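Local coordinates for nucleocapsid protein (Sin Nombre virus, PDB 2IC6) that probably packages the viral RNA genome and associates with other copies of itself, here represented by its N-terminal antiparallel coiled-coil domain, at residues A[9-14]-A[66-71]; A[19-24]-A[56-61]; A[26-31]-A[49-54]. The protein carries 1 engineered substitution. All blocks are in the same frame, centred on the assembly; numbering follows the deposited sequence. Where two conformers were deposited one is given.

Contact 1 (A[9-14]-A[66-71])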
loop_
_atom_site.group_PDB
_atom_site.type_symbol
_atom_site.label_atom_id
_atom_site.label_comp_id
_atom_site.label_asym_id
_atom_site.label_seq_id
_atom_site.Cartn_x
_atom_site.Cartn_y
_atom_site.Cartn_z
ATOM N N GLU A 9 -6.368 9.646 15.462
ATOM C CA GLU A 9 -5.847 10.188 14.215
ATOM C C GLU A 9 -5.006 9.157 13.493
ATOM O O GLU A 9 -5.119 9.003 12.266
ATOM C CB GLU A 9 -5.049 11.459 14.501
ATOM C CG GLU A 9 -5.921 12.600 14.717
ATOM C CD GLU A 9 -5.181 13.900 14.987
ATOM O OE1 GLU A 9 -5.917 14.843 15.385
ATOM O OE2 GLU A 9 -3.917 14.013 14.854
ATOM N N VAL A 10 -4.156 8.476 14.227
ATOM C CA VAL A 10 -3.295 7.439 13.659
ATOM C C VAL A 10 -4.147 6.313 13.133
ATOM O O VAL A 10 -3.917 5.815 12.027
ATOM C CB VAL A 10 -2.189 6.973 14.646
ATOM C CG1 VAL A 10 -1.344 5.841 14.042
ATOM C CG2 VAL A 10 -1.273 8.195 15.032
ATOM N N GLN A 11 -5.121 5.836 13.937
ATOM C CA GLN A 11 -6.037 4.814 13.427
ATOM C C GLN A 11 -6.742 5.193 12.151
ATOM O O GLN A 11 -6.837 4.373 11.242
ATOM C CB GLN A 11 -7.090 4.483 14.481
ATOM C CG GLN A 11 -7.942 3.172 14.185
ATOM C CD GLN A 11 -7.129 1.840 13.941
ATOM O OE1 GLN A 11 -6.698 1.097 14.846
ATOM N NE2 GLN A 11 -6.942 1.544 12.692
ATOM N N ASP A 12 -7.253 6.418 12.021
ATOM C CA ASP A 12 -7.913 6.836 10.793
ATOM C C ASP A 12 -6.947 6.859 9.648
ATOM O O ASP A 12 -7.330 6.541 8.529
ATOM C CB ASP A 12 -8.599 8.182 10.994
ATOM C CG ASP A 12 -9.855 8.080 11.854
ATOM O OD1 ASP A 12 -10.383 6.981 12.144
ATOM O OD2 ASP A 12 -10.333 9.148 12.282
ATOM N N ASN A 13 -5.702 7.248 9.906
ATOM C CA ASN A 13 -4.713 7.239 8.845
ATOM C C ASN A 13 -4.376 5.817 8.410
ATOM O O ASN A 13 -4.193 5.559 7.226
ATOM C CB ASN A 13 -3.494 8.006 9.322
ATOM C CG ASN A 13 -2.618 8.532 8.223
ATOM O OD1 ASN A 13 -1.476 8.950 8.514
ATOM N ND2 ASN A 13 -3.100 8.555 7.022
ATOM N N ILE A 14 -4.334 4.871 9.338
ATOM C CA ILE A 14 -4.135 3.480 8.995
ATOM C C ILE A 14 -5.304 3.081 8.116
ATOM O O ILE A 14 -5.110 2.444 7.095
ATOM C CB ILE A 14 -4.003 2.599 10.265
ATOM C CG1 ILE A 14 -2.645 2.888 10.941
ATOM C CG2 ILE A 14 -4.163 1.085 9.989
ATOM C CD1 ILE A 14 -2.516 2.303 12.376
ATOM N N ARG A 66 3.382 0.282 13.800
ATOM C CA ARG A 66 4.367 0.201 14.899
ATOM C C ARG A 66 4.218 1.380 15.825
ATOM O O ARG A 66 4.376 1.253 17.063
ATOM C CB ARG A 66 5.770 0.040 14.338
ATOM C CG ARG A 66 6.079 -1.401 13.840
ATOM C CD ARG A 66 7.468 -1.540 13.230
ATOM N NE ARG A 66 7.821 -2.913 12.833
ATOM C CZ ARG A 66 8.395 -3.830 13.630
ATOM N NH1 ARG A 66 8.737 -3.600 14.917
ATOM N NH2 ARG A 66 8.629 -5.031 13.099
ATOM N N GLU A 67 3.987 2.566 15.284
ATOM C CA GLU A 67 3.801 3.761 16.140
ATOM C C GLU A 67 2.522 3.661 16.945
ATOM O O GLU A 67 2.513 4.014 18.126
ATOM C CB GLU A 67 3.861 5.007 15.327
ATOM C CG GLU A 67 5.306 5.181 14.853
ATOM C CD GLU A 67 5.574 6.489 14.078
ATOM O OE1 GLU A 67 4.784 7.463 14.197
ATOM O OE2 GLU A 67 6.687 6.566 13.514
ATOM N N LEU A 68 1.400 3.215 16.358
ATOM C CA LEU A 68 0.188 3.045 17.145
ATOM C C LEU A 68 0.385 2.047 18.285
ATOM O O LEU A 68 -0.125 2.277 19.388
ATOM C CB LEU A 68 -0.962 2.630 16.214
ATOM C CG LEU A 68 -2.318 2.541 16.917
ATOM C CD1 LEU A 68 -2.748 3.765 17.675
ATOM C CD2 LEU A 68 -3.402 2.113 15.910
ATOM N N ALA A 69 1.113 0.960 18.044
ATOM C CA ALA A 69 1.403 0.003 19.084
ATOM C C ALA A 69 2.083 0.712 20.269
ATOM O O ALA A 69 1.729 0.489 21.441
ATOM C CB ALA A 69 2.182 -1.117 18.587
ATOM N N ASP A 70 3.072 1.538 19.995
ATOM C CA ASP A 70 3.772 2.266 21.034
ATOM C C ASP A 70 2.902 3.379 21.656
ATOM O O ASP A 70 2.946 3.607 22.892
ATOM C CB ASP A 70 5.103 2.831 20.586
ATOM C CG ASP A 70 6.221 1.933 20.967
ATOM O OD1 ASP A 70 6.833 1.438 20.074
ATOM O OD2 ASP A 70 6.461 1.670 22.188
ATOM N N LEU A 71 2.058 4.048 20.912
ATOM C CA LEU A 71 1.116 5.008 21.482
ATOM C C LEU A 71 0.200 4.326 22.518
ATOM O O LEU A 71 -0.045 4.849 23.614
ATOM C CB LEU A 71 0.259 5.674 20.395
ATOM C CG LEU A 71 0.965 6.715 19.521
ATOM C CD1 LEU A 71 0.101 7.039 18.278
ATOM C CD2 LEU A 71 1.286 7.978 20.305
#

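Contact 2 (A[19-24]-A[56-61]). Engineered in segment 19-24: Arg-20 (natural residue Gln).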
loop_
_atom_site.group_PDB
_atom_site.type_symbol
_atom_site.label_atom_id
_atom_site.label_comp_id
_atom_site.label_asym_id
_atom_site.label_seq_id
_atom_site.Cartn_x
_atom_site.Cartn_y
_atom_site.Cartn_z
ATOM N N GLN A 19 -7.279 1.209 2.901
ATOM C CA GLN A 19 -8.195 1.320 1.777
ATOM C C GLN A 19 -7.428 1.578 0.494
ATOM O O GLN A 19 -7.706 0.946 -0.550
ATOM C CB GLN A 19 -9.247 2.399 2.049
ATOM C CG GLN A 19 -10.136 2.021 3.224
ATOM C CD GLN A 19 -11.256 3.017 3.483
ATOM O OE1 GLN A 19 -11.167 4.171 3.083
ATOM N NE2 GLN A 19 -12.279 2.602 4.204
ATOM N N ARG A 20 -6.452 2.506 0.530
ATOM C CA ARG A 20 -5.661 2.786 -0.656
ATOM C C ARG A 20 -4.824 1.538 -1.053
ATOM O O ARG A 20 -4.616 1.311 -2.211
ATOM C CB ARG A 20 -4.739 3.929 -0.361
ATOM C CG ARG A 20 -5.369 5.151 -0.268
ATOM C CD ARG A 20 -4.361 6.288 -0.207
ATOM N NE ARG A 20 -4.185 6.763 1.140
ATOM C CZ ARG A 20 -3.587 7.902 1.443
ATOM N NH1 ARG A 20 -3.112 8.666 0.484
ATOM N NH2 ARG A 20 -3.480 8.278 2.698
ATOM N N LEU A 21 -4.391 0.768 -0.075
ATOM C CA LEU A 21 -3.658 -0.459 -0.379
ATOM C C LEU A 21 -4.549 -1.417 -1.174
ATOM O O LEU A 21 -4.095 -2.044 -2.123
ATOM C CB LEU A 21 -3.110 -1.070 0.871
ATOM C CG LEU A 21 -2.278 -2.336 0.685
ATOM C CD1 LEU A 21 -1.102 -2.135 -0.267
ATOM C CD2 LEU A 21 -1.817 -2.895 2.037
ATOM N N VAL A 22 -5.803 -1.573 -0.780
ATOM C CA VAL A 22 -6.706 -2.466 -1.526
ATOM C C VAL A 22 -6.857 -1.991 -2.980
ATOM O O VAL A 22 -6.764 -2.786 -3.918
ATOM C CB VAL A 22 -8.063 -2.566 -0.845
ATOM C CG1 VAL A 22 -9.110 -3.236 -1.759
ATOM C CG2 VAL A 22 -7.924 -3.331 0.473
ATOM N N THR A 23 -7.135 -0.706 -3.214
ATOM C CA THR A 23 -7.357 -0.262 -4.552
ATOM C C THR A 23 -6.070 -0.313 -5.367
ATOM O O THR A 23 -6.089 -0.724 -6.564
ATOM C CB THR A 23 -7.998 1.124 -4.544
ATOM O OG1 THR A 23 -7.237 2.065 -3.930
ATOM C CG2 THR A 23 -9.281 1.067 -3.839
ATOM N N THR A 24 -4.947 0.051 -4.773
ATOM C CA THR A 24 -3.671 -0.014 -5.470
ATOM C C THR A 24 -3.286 -1.443 -5.777
ATOM O O THR A 24 -2.731 -1.743 -6.846
ATOM C CB THR A 24 -2.586 0.755 -4.748
ATOM O OG1 THR A 24 -3.050 2.083 -4.464
ATOM C CG2 THR A 24 -1.425 0.978 -5.672
ATOM N N ALA A 56 5.277 0.981 -1.372
ATOM C CA ALA A 56 5.386 2.203 -0.613
ATOM C C ALA A 56 4.265 2.334 0.398
ATOM O O ALA A 56 4.479 2.786 1.533
ATOM C CB ALA A 56 5.444 3.406 -1.534
ATOM N N LEU A 57 3.057 1.911 0.034
ATOM C CA LEU A 57 1.930 1.914 0.992
ATOM C C LEU A 57 2.143 0.935 2.119
ATOM O O LEU A 57 1.867 1.257 3.271
ATOM C CB LEU A 57 0.636 1.580 0.243
ATOM C CG LEU A 57 -0.006 2.703 -0.534
ATOM C CD1 LEU A 57 -1.041 2.162 -1.522
ATOM C CD2 LEU A 57 -0.632 3.738 0.394
ATOM N N GLU A 58 2.660 -0.234 1.795
ATOM C CA GLU A 58 2.913 -1.210 2.823
ATOM C C GLU A 58 3.987 -0.673 3.796
ATOM O O GLU A 58 3.857 -0.838 5.031
ATOM C CB GLU A 58 3.389 -2.536 2.208
ATOM C CG GLU A 58 2.250 -3.290 1.571
ATOM C CD GLU A 58 2.578 -4.419 0.686
ATOM O OE1 GLU A 58 3.721 -4.484 0.201
ATOM O OE2 GLU A 58 1.631 -5.188 0.425
ATOM N N THR A 59 5.022 -0.015 3.309
ATOM C CA THR A 59 6.009 0.569 4.176
ATOM C C THR A 59 5.411 1.581 5.118
ATOM O O THR A 59 5.685 1.572 6.320
ATOM C CB THR A 59 7.185 1.134 3.371
ATOM O OG1 THR A 59 7.808 0.063 2.699
ATOM C CG2 THR A 59 8.169 1.900 4.230
ATOM N N LYS A 60 4.648 2.503 4.573
ATOM C CA LYS A 60 4.009 3.506 5.376
ATOM C C LYS A 60 3.065 2.918 6.407
ATOM O O LYS A 60 3.096 3.310 7.575
ATOM C CB LYS A 60 3.244 4.462 4.450
ATOM C CG LYS A 60 2.445 5.538 5.179
ATOM C CD LYS A 60 3.268 6.535 5.887
ATOM C CE LYS A 60 2.394 7.535 6.653
ATOM N NZ LYS A 60 3.216 8.656 7.116
ATOM N N LEU A 61 2.280 1.911 6.035
ATOM C CA LEU A 61 1.449 1.203 6.988
ATOM C C LEU A 61 2.203 0.547 8.094
ATOM O O LEU A 61 1.770 0.589 9.253
ATOM C CB LEU A 61 0.602 0.160 6.243
ATOM C CG LEU A 61 -0.662 0.710 5.635
ATOM C CD1 LEU A 61 -1.176 -0.231 4.499
ATOM C CD2 LEU A 61 -1.706 1.021 6.725
#

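Contact 3 (A[26-31]-A[49-54])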
loop_
_atom_site.group_PDB
_atom_site.type_symbol
_atom_site.label_atom_id
_atom_site.label_comp_id
_atom_site.label_asym_id
_atom_site.label_seq_id
_atom_site.Cartn_x
_atom_site.Cartn_y
_atom_site.Cartn_z
ATOM N N GLN A 26 -5.377 -3.830 -6.416
ATOM C CA GLN A 26 -6.185 -4.267 -7.568
ATOM C C GLN A 26 -5.543 -3.794 -8.862
ATOM O O GLN A 26 -5.459 -4.525 -9.841
ATOM C CB GLN A 26 -7.642 -3.796 -7.437
ATOM C CG GLN A 26 -8.446 -4.285 -8.611
ATOM C CD GLN A 26 -8.489 -5.773 -8.725
ATOM O OE1 GLN A 26 -8.771 -6.453 -7.763
ATOM N NE2 GLN A 26 -8.193 -6.299 -9.901
ATOM N N LYS A 27 -5.084 -2.547 -8.876
ATOM C CA LYS A 27 -4.385 -2.019 -10.040
ATOM C C LYS A 27 -3.110 -2.826 -10.339
ATOM O O LYS A 27 -2.774 -3.068 -11.486
ATOM C CB LYS A 27 -4.083 -0.520 -9.825
ATOM C CG LYS A 27 -5.308 0.367 -9.768
ATOM C CD LYS A 27 -4.968 1.748 -9.284
ATOM C CE LYS A 27 -6.112 2.667 -9.286
ATOM N NZ LYS A 27 -6.055 3.354 -10.597
ATOM N N LEU A 28 -2.415 -3.258 -9.288
ATOM C CA LEU A 28 -1.277 -4.135 -9.472
ATOM C C LEU A 28 -1.676 -5.467 -10.087
ATOM O O LEU A 28 -1.009 -5.933 -11.015
ATOM C CB LEU A 28 -0.567 -4.337 -8.116
ATOM C CG LEU A 28 0.558 -5.351 -8.114
ATOM C CD1 LEU A 28 1.640 -4.976 -9.108
ATOM C CD2 LEU A 28 1.089 -5.525 -6.714
ATOM N N LYS A 29 -2.748 -6.083 -9.597
ATOM C CA LYS A 29 -3.198 -7.368 -10.152
ATOM C C LYS A 29 -3.490 -7.217 -11.634
ATOM O O LYS A 29 -3.114 -8.099 -12.422
ATOM C CB LYS A 29 -4.433 -7.867 -9.397
ATOM C CG LYS A 29 -4.127 -8.279 -7.988
ATOM C CD LYS A 29 -5.405 -8.736 -7.187
ATOM C CE LYS A 29 -5.166 -8.886 -5.726
ATOM N NZ LYS A 29 -6.407 -9.478 -5.201
ATOM N N ASP A 30 -4.139 -6.125 -12.029
ATOM C CA ASP A 30 -4.421 -5.888 -13.434
ATOM C C ASP A 30 -3.108 -5.816 -14.222
ATOM O O ASP A 30 -2.992 -6.369 -15.337
ATOM C CB ASP A 30 -5.122 -4.488 -13.610
ATOM C CG ASP A 30 -6.497 -4.239 -12.935
ATOM O OD1 ASP A 30 -6.931 -3.011 -12.788
ATOM O OD2 ASP A 30 -7.174 -5.163 -12.646
ATOM N N ALA A 31 -2.133 -5.051 -13.699
ATOM C CA ALA A 31 -0.874 -4.880 -14.420
ATOM C C ALA A 31 -0.091 -6.208 -14.486
ATOM O O ALA A 31 0.557 -6.462 -15.537
ATOM C CB ALA A 31 -0.041 -3.810 -13.751
ATOM N N SER A 49 5.678 0.412 -11.916
ATOM C CA SER A 49 5.080 1.492 -11.186
ATOM C C SER A 49 4.042 1.034 -10.165
ATOM O O SER A 49 4.005 1.527 -9.031
ATOM C CB SER A 49 4.453 2.495 -12.136
ATOM O OG SER A 49 5.416 3.162 -12.942
ATOM N N ARG A 50 3.151 0.129 -10.544
ATOM C CA ARG A 50 2.138 -0.350 -9.626
ATOM C C ARG A 50 2.791 -1.089 -8.450
ATOM O O ARG A 50 2.299 -0.991 -7.331
ATOM C CB ARG A 50 1.123 -1.242 -10.338
ATOM C CG ARG A 50 0.275 -0.545 -11.382
ATOM C CD ARG A 50 -0.445 0.665 -10.845
ATOM N NE ARG A 50 -1.424 1.164 -11.816
ATOM C CZ ARG A 50 -2.065 2.302 -11.696
ATOM N NH1 ARG A 50 -1.783 3.132 -10.715
ATOM N NH2 ARG A 50 -2.957 2.681 -12.587
ATOM N N ARG A 51 3.845 -1.852 -8.713
ATOM C CA ARG A 51 4.573 -2.549 -7.636
ATOM C C ARG A 51 5.081 -1.553 -6.637
ATOM O O ARG A 51 4.982 -1.732 -5.421
ATOM C CB ARG A 51 5.683 -3.417 -8.217
ATOM C CG ARG A 51 5.198 -4.666 -8.838
ATOM C CD ARG A 51 6.327 -5.425 -9.514
ATOM N NE ARG A 51 5.837 -6.745 -9.937
ATOM C CZ ARG A 51 6.591 -7.629 -10.584
ATOM N NH1 ARG A 51 7.791 -7.291 -10.969
ATOM N NH2 ARG A 51 6.116 -8.872 -10.808
ATOM N N ALA A 52 5.712 -0.482 -7.108
ATOM C CA ALA A 52 6.308 0.508 -6.207
ATOM C C ALA A 52 5.247 1.182 -5.381
ATOM O O ALA A 52 5.457 1.518 -4.209
ATOM C CB ALA A 52 7.175 1.549 -7.000
ATOM N N ALA A 53 4.079 1.455 -5.974
ATOM C CA ALA A 53 3.012 2.100 -5.254
ATOM C C ALA A 53 2.515 1.210 -4.111
ATOM O O ALA A 53 2.278 1.726 -2.984
ATOM C CB ALA A 53 1.855 2.470 -6.211
ATOM N N VAL A 54 2.320 -0.058 -4.381
ATOM C CA VAL A 54 1.901 -0.977 -3.332
ATOM C C VAL A 54 2.921 -1.100 -2.230
ATOM O O VAL A 54 2.599 -1.034 -1.042
ATOM C CB VAL A 54 1.582 -2.368 -3.964
ATOM C CG1 VAL A 54 1.472 -3.468 -2.892
ATOM C CG2 VAL A 54 0.275 -2.271 -4.799
HETATM O O HOH W 1 -2.793 -0.970 -13.419
#

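Contact 1 (A[9-14]-A[66-71])
Val-10, Ile-14, Leu-68 and Leu-71 form an apolar helix-to-helix contact near the end of the hairpin where both chain termini lie. Residues 9-14 belong to helix 6-37 and residues 66-71 to helix 41-74. No hydrogen bond crosses between the two segments. The seam is held by aliphatic packing.

Leu-68 has the largest share of the buried surface. Its CG lies anti to the backbone N (chi1 -175°), and its CD2 touches the tip of Ile-14, with Ile-14 CD1 3.6 Å from Leu-68 CD2. The two side chains cross at a slant. Val-10 meets Leu-68 nearer its base. Val-10 CG1 lies 3.9 Å from Leu-68 CB, and the side chains run past each other in opposite directions. The other branch of Val-10 serves the next turn of the partner helix: Val-10 CG2 reaches Leu-71 CD1 tip to tip at 3.7 Å. One valine thus bridges two leucines, one with each methyl.

The segments run antiparallel at 156°, with axes 10.2 Å apart at closest approach. This is the antiparallel coiled coil of the hantavirus nucleocapsid N-terminal domain. Apolar residues three and four apart, Val-10 with Ile-14 and Leu-68 with Leu-71, face each other across the seam. Leu-7 extends the apolar row toward the N-terminus, touching Leu-68 and Leu-71. Ile-14 also packs on Leu-61 and Leu-64, and it is buried.

Gln-11 sits at the exposed margin and was modelled in two conformers. In the one given, its chain bends at chi2 (55°) and OE1 comes near Leu-68 CD2, a contact that belongs to this conformer. On helix 6-37 itself, Asp-12 forms a salt bridge with Lys-8.

Contact 2 (A[19-24]-A[56-61])
Leu-21 and Leu-57 pack side by side near the middle of the antiparallel coiled coil, between helix 6-37 and helix 41-74. Their CA atoms are 6.2 Å apart. The two side chains pass each other pointing opposite ways, and Leu-21 CD1 lies 4.1 Å from Leu-57 CB.

The close packing lies around the leucine methyls. Leu-21 CG is anti to the backbone N (chi1 -178°). Leu-21 CD2 comes closest to the buried Leu-61, 3.7 Å from Leu-61 CD1. Both Leu-21 methyls border the aliphatic part of Glu-58, with Leu-21 CD1 4.0 Å from Glu-58 CG. Leu-57 CD1 sits against the Arg-20 carbonyl and the Thr-24 side chain. It lies 3.7 Å from Arg-20 O and, in the Thr-24 conformer given, 3.6 Å from Thr-24 OG1.

In that conformer Thr-24 OG1 donates to Arg-20 O over 2.9 Å. Thr-24 N gives the same oxygen its helical bond from the opposite face of the carbonyl plane.

The margins are looser and more polar. Arg-20, an engineered residue, is exposed. Its closest side-chain approach is CB, 4.2 Å from Leu-57 CD2. Glu-58 crosses Leu-21 at about a right angle, and its carboxylate forms a salt bridge with Arg-25 of helix 6-37.

The chemistry divides accordingly. Methyl packing holds the centre, while the Glu-58 to Arg-25 pair ties the helices at the edge. In the conformer given, the threonine hydroxyl proton is used within its own helix, which is consistent with a leucine methyl facing it across the seam.

Contact 3 (A[26-31]-A[49-54])
Leu-28 and Arg-50 meet in the part of the antiparallel coiled coil nearer the turn between helix 6-37 and helix 41-74. The segment axes approach to 8.9 Å. Leu-28 CA lies 3.9 Å from Arg-50 CB.

Leu-28 packs with both methyls. Its CD1 touches Arg-51 CG at 3.6 Å, the two side chains crossing at about a right angle. Its CD2 meets Val-54 CG2 at 3.9 Å. Leu-47 also touches this buried leucine.

Arg-50 bends at chi2 (-54°), with CD turned back from the extended path. In the Lys-27 conformer given, Lys-27 lies over one face of the Arg-50 guanidinium, where Lys-27 CD sits 3.7 Å above the plane, offset toward the rim. A water bridges the Arg-50 side chain to the Lys-27 main chain: it accepts from Arg-50 NE at 3.0 Å and donates to Lys-27 O at 2.9 Å.

In the same conformer Lys-27 NZ and Arg-50 NH2 are 3.7 Å apart, so two like charges lie together at the partly exposed margin. They would be expected to repel, so this pair is unlikely to draw the helices together. Aliphatic packing and the bridging water, rather than a salt bridge between these segments, join them here.

All three contacts join helix 6-37 to helix 41-74. Going up the first helix the order is contact 1, contact 2, contact 3; the second helix passes them in reverse. Contact 3 therefore closes the shortest span of chain and contact 1 the longest. The centre of contact 2 lies about 2 Å from the chain centre, with contacts 1 and 3 on opposite sides of it. The centres of contacts 1 and 2 are about 15 Å apart, those of 2 and 3 about 10 Å, those of 1 and 3 about 25 Å. Each neighbouring pair touches through packing. The continuous seam makes this N-terminal domain one elongated two-helix hairpin.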